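Local atomic coordinates of chaperonin-like RBCX protein 1, chloroplastic (Arabidopsis thaliana, PDB entry 4GR2), a protein that acts as a chaperone in the chloroplast, taking part as a homodimer in the assembly of the carbon-fixing enzyme Rubisco. Residues I30-L35 / E41-L46; A63-R68 / N74-I79. The protein carries 2 engineered substitutions. All blocks are in the same frame, centred on the assembly; numbering follows the deposited sequence.

Interaction 1: residues I30-L35 / E41-L46; sequences IVSAQL and EAYMEL
Ser32 OG meets the Tyr43 ring at its edge, in the ring plane and 3.4 Å from Tyr43 CE1; no hydrogen bond crosses this contact. The ring reaches the serine because its CG stands anti to the backbone N (chi1 165°), which lays it alongside helix 11-35. There Tyr43 CD1 also comes within 3.6 Å of Ser32 O, a carbonyl oxygen that lies off the ring plane. Farther out, Tyr43 OH is hydrogen-bonded to Arg47 NE, one turn on. An alanine in place of Tyr43 would probably take the ring from beside Ser32 and leave Arg47 NE without its hydroxyl partner. The two segments form a helical hairpin, helices 11-35 and 40-52 being joined by a short turn; the axes of 30-35 and 41-46 run roughly antiparallel, at 144°, and approach to 9.0 Å. Near the turn Asn39 OD1 accepts a hydrogen bond from Ala42 N. Leu35, the last residue of its helix, packs into the angle of the hairpin: its CB lies against Tyr43 CB at 3.8 Å, while the CD2 branch meets the backbone of the facing helix, 3.6 Å from Ala42 O. Deeper in, Leu46 touches both Ser32 and Leu35 with its CD2 methyl, 3.7 Å from Ser32 CB and 4.1 Å from Leu35 CD2.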
ATOM      1  N   ILE B  30      -0.115 -17.174   6.939  1.00 53.64           N
ATOM      2  CA  ILE B  30       0.077 -18.482   6.325  1.00 58.89           C
ATOM      3  C   ILE B  30       0.731 -19.464   7.322  1.00 63.44           C
ATOM      4  O   ILE B  30       0.116 -20.460   7.718  1.00 68.09           O
ATOM      5  CB  ILE B  30       0.929 -18.361   5.032  1.00 60.62           C
ATOM      6  CG1 ILE B  30       0.129 -17.674   3.914  1.00 50.98           C
ATOM      7  CG2 ILE B  30       1.474 -19.722   4.587  1.00 54.33           C
ATOM      8  CD1 ILE B  30       0.911 -17.565   2.607  1.00 54.59           C
ATOM      9  N   VAL B  31       1.959 -19.162   7.741  1.00 55.12           N
ATOM     10  CA  VAL B  31       2.686 -20.002   8.690  1.00 53.06           C
ATOM     11  C   VAL B  31       1.875 -20.263   9.972  1.00 62.99           C
ATOM     12  O   VAL B  31       1.942 -21.353  10.545  1.00 62.02           O
ATOM     13  CB  VAL B  31       4.087 -19.398   9.019  1.00 52.69           C
ATOM     14  CG1 VAL B  31       4.806 -20.195  10.118  1.00 51.45           C
ATOM     15  CG2 VAL B  31       4.948 -19.312   7.751  1.00 52.02           C
ATOM     16  N   SER B  32       1.087 -19.284  10.402  1.00 58.69           N
ATOM     17  CA  SER B  32       0.269 -19.469  11.598  1.00 62.20           C
ATOM     18  C   SER B  32      -0.768 -20.551  11.371  1.00 68.42           C
ATOM     19  O   SER B  32      -0.991 -21.401  12.239  1.00 74.14           O
ATOM     20  CB  SER B  32      -0.421 -18.173  12.023  1.00 62.39           C
ATOM     21  OG  SER B  32      -1.265 -18.394  13.143  1.00 68.34           O
ATOM     22  N   ALA B  33      -1.393 -20.520  10.197  1.00 69.00           N
ATOM     23  CA  ALA B  33      -2.421 -21.496   9.845  1.00 69.89           C
ATOM     24  C   ALA B  33      -1.855 -22.919   9.851  1.00 70.65           C
ATOM     25  O   ALA B  33      -2.424 -23.824  10.463  1.00 70.60           O
ATOM     26  CB  ALA B  33      -3.018 -21.161   8.487  1.00 65.28           C
ATOM     27  N   GLN B  34      -0.720 -23.091   9.176  1.00 71.39           N
ATOM     28  CA  GLN B  34      -0.043 -24.380   9.062  1.00 70.35           C
ATOM     29  C   GLN B  34       0.307 -24.977  10.415  1.00 79.53           C
ATOM     30  O   GLN B  34       0.391 -26.199  10.563  1.00 83.07           O
ATOM     31  CB  GLN B  34       1.242 -24.227   8.255  1.00 65.10           C
ATOM     32  CG  GLN B  34       1.036 -24.005   6.779  1.00 55.51           C
ATOM     33  CD  GLN B  34       2.336 -23.700   6.083  1.00 63.83           C
ATOM     34  OE1 GLN B  34       3.418 -23.945   6.626  1.00 69.47           O
ATOM     35  NE2 GLN B  34       2.248 -23.155   4.880  1.00 67.31           N
ATOM     36  N   LEU B  35       0.525 -24.105  11.395  1.00 78.53           N
ATOM     37  CA  LEU B  35       0.909 -24.517  12.736  1.00 76.21           C
ATOM     38  C   LEU B  35      -0.263 -25.055  13.551  1.00 82.17           C
ATOM     39  O   LEU B  35      -0.068 -25.888  14.437  1.00 84.72           O
ATOM     40  CB  LEU B  35       1.533 -23.339  13.489  1.00 76.27           C
ATOM     41  CG  LEU B  35       3.053 -23.287  13.651  1.00 75.16           C
ATOM     42  CD1 LEU B  35       3.746 -23.352  12.304  1.00 76.80           C
ATOM     43  CD2 LEU B  35       3.460 -22.032  14.403  1.00 70.20           C
ATOM     44  N   GLU B  41       1.649 -26.430  20.048  1.00 84.29           N
ATOM     45  CA  GLU B  41       2.541 -25.877  21.061  1.00 82.89           C
ATOM     46  C   GLU B  41       3.245 -24.657  20.479  1.00 81.57           C
ATOM     47  O   GLU B  41       3.363 -23.620  21.139  1.00 77.61           O
ATOM     48  CB  GLU B  41       3.573 -26.920  21.505  1.00 86.22           C
ATOM     49  N   ALA B  42       3.698 -24.794  19.231  1.00 82.73           N
ATOM     50  CA  ALA B  42       4.365 -23.712  18.511  1.00 75.41           C
ATOM     51  C   ALA B  42       3.373 -22.663  18.014  1.00 80.38           C
ATOM     52  O   ALA B  42       3.719 -21.483  17.916  1.00 80.52           O
ATOM     53  CB  ALA B  42       5.190 -24.253  17.357  1.00 73.81           C
ATOM     54  N   TYR B  43       2.146 -23.084  17.705  1.00 79.65           N
ATOM     55  CA  TYR B  43       1.099 -22.128  17.342  1.00 79.85           C
ATOM     56  C   TYR B  43       0.787 -21.196  18.512  1.00 77.19           C
ATOM     57  O   TYR B  43       0.599 -19.995  18.320  1.00 74.92           O
ATOM     58  CB  TYR B  43      -0.186 -22.814  16.853  1.00 75.86           C
ATOM     59  CG  TYR B  43      -1.367 -21.862  16.828  1.00 79.40           C
ATOM     60  CD1 TYR B  43      -1.550 -20.971  15.772  1.00 77.79           C
ATOM     61  CD2 TYR B  43      -2.286 -21.837  17.868  1.00 77.71           C
ATOM     62  CE1 TYR B  43      -2.620 -20.092  15.757  1.00 80.56           C
ATOM     63  CE2 TYR B  43      -3.354 -20.958  17.860  1.00 74.91           C
ATOM     64  CZ  TYR B  43      -3.517 -20.094  16.808  1.00 77.10           C
ATOM     65  OH  TYR B  43      -4.585 -19.230  16.813  1.00 80.68           O
ATOM     66  N   MET B  44       0.728 -21.759  19.718  1.00 78.20           N
ATOM     67  CA  MET B  44       0.472 -20.975  20.922  1.00 73.07           C
ATOM     68  C   MET B  44       1.592 -19.960  21.141  1.00 73.48           C
ATOM     69  O   MET B  44       1.336 -18.781  21.399  1.00 70.30           O
ATOM     70  N   GLU B  45       2.834 -20.424  21.033  1.00 72.38           N
ATOM     71  CA  GLU B  45       3.987 -19.548  21.196  1.00 69.20           C
ATOM     72  C   GLU B  45       3.996 -18.409  20.177  1.00 72.23           C
ATOM     73  O   GLU B  45       4.304 -17.267  20.526  1.00 69.20           O
ATOM     74  CB  GLU B  45       5.297 -20.334  21.116  1.00 70.15           C
ATOM     75  CG  GLU B  45       5.662 -21.057  22.406  1.00 70.50           C
ATOM     76  CD  GLU B  45       7.089 -21.563  22.398  1.00 66.97           C
ATOM     77  OE1 GLU B  45       7.651 -21.741  21.295  1.00 70.70           O
ATOM     78  OE2 GLU B  45       7.653 -21.780  23.491  1.00 66.13           O
ATOM     79  N   LEU B  46       3.668 -18.720  18.922  1.00 72.57           N
ATOM     80  CA  LEU B  46       3.570 -17.689  17.884  1.00 66.82           C
ATOM     81  C   LEU B  46       2.466 -16.707  18.245  1.00 67.36           C
ATOM     82  O   LEU B  46       2.633 -15.501  18.098  1.00 63.43           O
ATOM     83  CB  LEU B  46       3.316 -18.302  16.499  1.00 64.93           C
ATOM     84  CG  LEU B  46       3.098 -17.294  15.360  1.00 71.54           C
ATOM     85  CD1 LEU B  46       4.339 -16.433  15.127  1.00 65.72           C
ATOM     86  CD2 LEU B  46       2.654 -17.977  14.063  1.00 70.19           C
TER

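Interaction 2: residues A63-R68 / N74-I79; sequences ATLMRR and NLALRI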
ATOM      1  N   ALA B  63      13.369  -9.589  12.850  1.00 44.96           N
ATOM      2  CA  ALA B  63      14.654  -9.484  13.541  1.00 50.34           C
ATOM      3  C   ALA B  63      14.480  -9.768  15.029  1.00 49.09           C
ATOM      4  O   ALA B  63      15.319 -10.424  15.665  1.00 52.64           O
ATOM      5  CB  ALA B  63      15.253  -8.114  13.336  1.00 51.84           C
ATOM      6  N   THR B  64      13.374  -9.287  15.573  1.00 48.58           N
ATOM      7  CA  THR B  64      13.051  -9.498  16.973  1.00 49.78           C
ATOM      8  C   THR B  64      12.669 -10.948  17.221  1.00 52.62           C
ATOM      9  O   THR B  64      13.042 -11.550  18.243  1.00 47.23           O
ATOM     10  CB  THR B  64      11.899  -8.578  17.401  1.00 49.12           C
ATOM     11  OG1 THR B  64      12.338  -7.221  17.296  1.00 49.70           O
ATOM     12  CG2 THR B  64      11.462  -8.864  18.837  1.00 47.62           C
ATOM     13  N   LEU B  65      11.917 -11.509  16.284  1.00 45.14           N
ATOM     14  CA  LEU B  65      11.473 -12.891  16.407  1.00 47.46           C
ATOM     15  C   LEU B  65      12.640 -13.876  16.387  1.00 48.77           C
ATOM     16  O   LEU B  65      12.625 -14.895  17.069  1.00 43.13           O
ATOM     17  CB  LEU B  65      10.503 -13.238  15.285  1.00 47.97           C
ATOM     18  CG  LEU B  65       9.930 -14.655  15.328  1.00 48.48           C
ATOM     19  CD1 LEU B  65       9.067 -14.867  16.577  1.00 47.17           C
ATOM     20  CD2 LEU B  65       9.158 -14.966  14.031  1.00 52.25           C
ATOM     21  N   MET B  66      13.662 -13.607  15.603  1.00 53.22           N
ATOM     22  CA  MET B  66      14.702 -14.621  15.546  1.00 54.83           C
ATOM     23  C   MET B  66      15.744 -14.491  16.650  1.00 57.28           C
ATOM     24  O   MET B  66      16.592 -15.369  16.824  1.00 55.33           O
ATOM     25  CB  MET B  66      15.334 -14.707  14.175  1.00 57.41           C
ATOM     26  CG  MET B  66      15.896 -13.450  13.676  1.00 53.46           C
ATOM     27  SD  MET B  66      15.697 -13.500  11.894  1.00 59.47           S
ATOM     28  CE  MET B  66      17.103 -12.543  11.402  1.00 47.54           C
ATOM     29  N   ARG B  67      15.660 -13.402  17.399  1.00 46.78           N
ATOM     30  CA  ARG B  67      16.519 -13.201  18.551  1.00 44.13           C
ATOM     31  C   ARG B  67      15.793 -13.660  19.811  1.00 50.08           C
ATOM     32  O   ARG B  67      16.376 -13.694  20.891  1.00 55.80           O
ATOM     33  CB  ARG B  67      16.926 -11.735  18.656  1.00 45.63           C
ATOM     34  CG  ARG B  67      18.048 -11.359  17.712  1.00 50.25           C
ATOM     35  CD  ARG B  67      18.128  -9.861  17.499  1.00 51.63           C
ATOM     36  NE  ARG B  67      19.195  -9.499  16.564  1.00 52.74           N
ATOM     37  CZ  ARG B  67      19.163  -9.717  15.247  1.00 59.47           C
ATOM     38  NH1 ARG B  67      18.118 -10.308  14.673  1.00 54.84           N
ATOM     39  NH2 ARG B  67      20.183  -9.334  14.495  1.00 57.86           N
ATOM     40  N   ARG B  68      14.528 -14.038  19.663  1.00 47.33           N
ATOM     41  CA  ARG B  68      13.708 -14.434  20.804  1.00 47.32           C
ATOM     42  C   ARG B  68      14.155 -15.774  21.396  1.00 52.53           C
ATOM     43  O   ARG B  68      14.242 -15.921  22.607  1.00 51.05           O
ATOM     44  CB  ARG B  68      12.231 -14.467  20.407  1.00 49.29           C
ATOM     45  CG  ARG B  68      11.311 -15.083  21.425  1.00 47.83           C
ATOM     46  CD  ARG B  68      11.340 -14.378  22.795  1.00 47.12           C
ATOM     47  NE  ARG B  68      10.339 -15.006  23.657  1.00 48.35           N
ATOM     48  CZ  ARG B  68      10.535 -16.135  24.333  1.00 52.03           C
ATOM     49  NH1 ARG B  68      11.716 -16.752  24.296  1.00 41.54           N
ATOM     50  NH2 ARG B  68       9.556 -16.639  25.068  1.00 54.77           N
ATOM     51  N   ASN B  74      14.015 -20.350  14.130  1.00 52.30           N
ATOM     52  CA  ASN B  74      13.559 -21.275  13.101  1.00 56.00           C
ATOM     53  C   ASN B  74      12.183 -20.886  12.546  1.00 56.59           C
ATOM     54  O   ASN B  74      11.876 -21.150  11.376  1.00 52.30           O
ATOM     55  CB  ASN B  74      13.561 -22.721  13.615  1.00 61.19           C
ATOM     56  CG  ASN B  74      14.990 -23.288  13.827  1.00 62.35           C
ATOM     57  OD1 ASN B  74      15.903 -23.059  13.024  1.00 60.14           O
ATOM     58  ND2 ASN B  74      15.167 -24.030  14.917  1.00 57.83           N
ATOM     59  N   LEU B  75      11.356 -20.251  13.374  1.00 52.95           N
ATOM     60  CA  LEU B  75      10.056 -19.774  12.901  1.00 55.65           C
ATOM     61  C   LEU B  75      10.213 -18.577  11.946  1.00 53.91           C
ATOM     62  O   LEU B  75       9.550 -18.494  10.907  1.00 52.26           O
ATOM     63  CB  LEU B  75       9.172 -19.406  14.082  1.00 57.71           C
ATOM     64  CG  LEU B  75       7.676 -19.351  13.795  1.00 66.55           C
ATOM     65  CD1 LEU B  75       7.255 -20.623  13.088  1.00 65.60           C
ATOM     66  CD2 LEU B  75       6.901 -19.185  15.094  1.00 68.01           C
ATOM     67  N   ALA B  76      11.098 -17.658  12.309  1.00 48.70           N
ATOM     68  CA  ALA B  76      11.462 -16.551  11.441  1.00 48.64           C
ATOM     69  C   ALA B  76      11.933 -17.014  10.066  1.00 57.82           C
ATOM     70  O   ALA B  76      11.538 -16.440   9.046  1.00 45.91           O
ATOM     71  CB  ALA B  76      12.540 -15.718  12.089  1.00 47.26           C
ATOM     72  N   LEU B  77      12.803 -18.032  10.050  1.00 49.33           N
ATOM     73  CA  LEU B  77      13.383 -18.550   8.808  1.00 53.17           C
ATOM     74  C   LEU B  77      12.319 -19.208   7.932  1.00 49.56           C
ATOM     75  O   LEU B  77      12.424 -19.214   6.699  1.00 55.44           O
ATOM     76  CB  LEU B  77      14.523 -19.541   9.118  1.00 57.29           C
ATOM     77  CG  LEU B  77      15.950 -18.982   8.980  1.00 58.40           C
ATOM     78  CD1 LEU B  77      16.257 -18.684   7.512  1.00 74.37           C
ATOM     79  CD2 LEU B  77      16.169 -17.724   9.792  1.00 60.30           C
ATOM     80  N   ARG B  78      11.308 -19.779   8.579  1.00 43.14           N
ATOM     81  CA  ARG B  78      10.161 -20.335   7.881  1.00 46.34           C
ATOM     82  C   ARG B  78       9.341 -19.210   7.209  1.00 55.24           C
ATOM     83  O   ARG B  78       8.959 -19.300   6.027  1.00 49.21           O
ATOM     84  CB  ARG B  78       9.291 -21.081   8.885  1.00 47.75           C
ATOM     85  CG  ARG B  78       7.978 -21.606   8.313  1.00 56.69           C
ATOM     86  CD  ARG B  78       8.227 -22.722   7.288  1.00 60.75           C
ATOM     87  NE  ARG B  78       7.022 -23.070   6.530  1.00 57.40           N
ATOM     88  CZ  ARG B  78       7.027 -23.578   5.298  1.00 62.82           C
ATOM     89  NH1 ARG B  78       8.179 -23.801   4.664  1.00 64.14           N
ATOM     90  NH2 ARG B  78       5.878 -23.853   4.693  1.00 61.42           N
ATOM     91  N   ILE B  79       9.080 -18.153   7.975  1.00 50.04           N
ATOM     92  CA  ILE B  79       8.324 -17.008   7.484  1.00 45.73           C
ATOM     93  C   ILE B  79       9.108 -16.349   6.368  1.00 48.85           C
ATOM     94  O   ILE B  79       8.534 -15.950   5.372  1.00 47.41           O
ATOM     95  CB  ILE B  79       7.979 -16.018   8.635  1.00 48.53           C
ATOM     96  CG1 ILE B  79       7.094 -16.741   9.664  1.00 46.40           C
ATOM     97  CG2 ILE B  79       7.289 -14.726   8.087  1.00 41.04           C
ATOM     98  CD1 ILE B  79       6.920 -16.039  11.010  1.00 49.66           C
TER
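Met66 and Ala76 make the tight part of this contact, their CB atoms 3.6 Å apart where the two backbones come nearest. The methionine CG sits between the backbone N and the carbonyl carbon (chi1 56°), and the chain bends so that SD also lies 3.9 Å from Ala76 CB. Leu65, next to Met66 in the chain, rests its CD2 methyl on the backbone of the other helix, 3.7 Å from Ala76 N, and meets Ile79 CD1 at 3.9 Å. Phe49 of helix 40-52 also packs against Leu65. Toward Leu75 the fit is looser, with Leu65 CD2 4.4 Å from Leu75 CB. On the solvent side, Arg67 and Asn74 are exposed. Arg67 folds back along its own helix, NH1 donating to Ala63 O at 3.0 Å with the donor tilted 25° from the carbonyl plane. Leu111 of the second subunit packs on Ala63 and Met66, bringing the dimer partner up to this corner. The axes of 63-68 and 74-79 approach to 8.2 Å and run roughly antiparallel, at 145°, so that helices 58-68 and 70-90 form a tightly turned helical hairpin, part of the all-helical bundle of the RbcX family.

Interactions 1 and 2 are successive helical hairpins of the same bundle, with centres 13 Å apart on one side of the chain's centre. Along the chain they come in series: helices 11-35 and 40-52 close the first before helices 58-68 and 70-90 make the second. Helix 70-90 joins them directly. Its Leu75 CD2 packs 3.8 Å from Leu46 CD1, Val31 CG2 packs on both Arg78 and Ile79, and Gln34 OE1 is probably hydrogen-bonded to Arg78 NH2. The packing thus continues from one hairpin to the other, with Gln34 and Arg78 at its exposed margin, whereas the second subunit touches interaction 2 and leaves the segments of interaction 1 untouched.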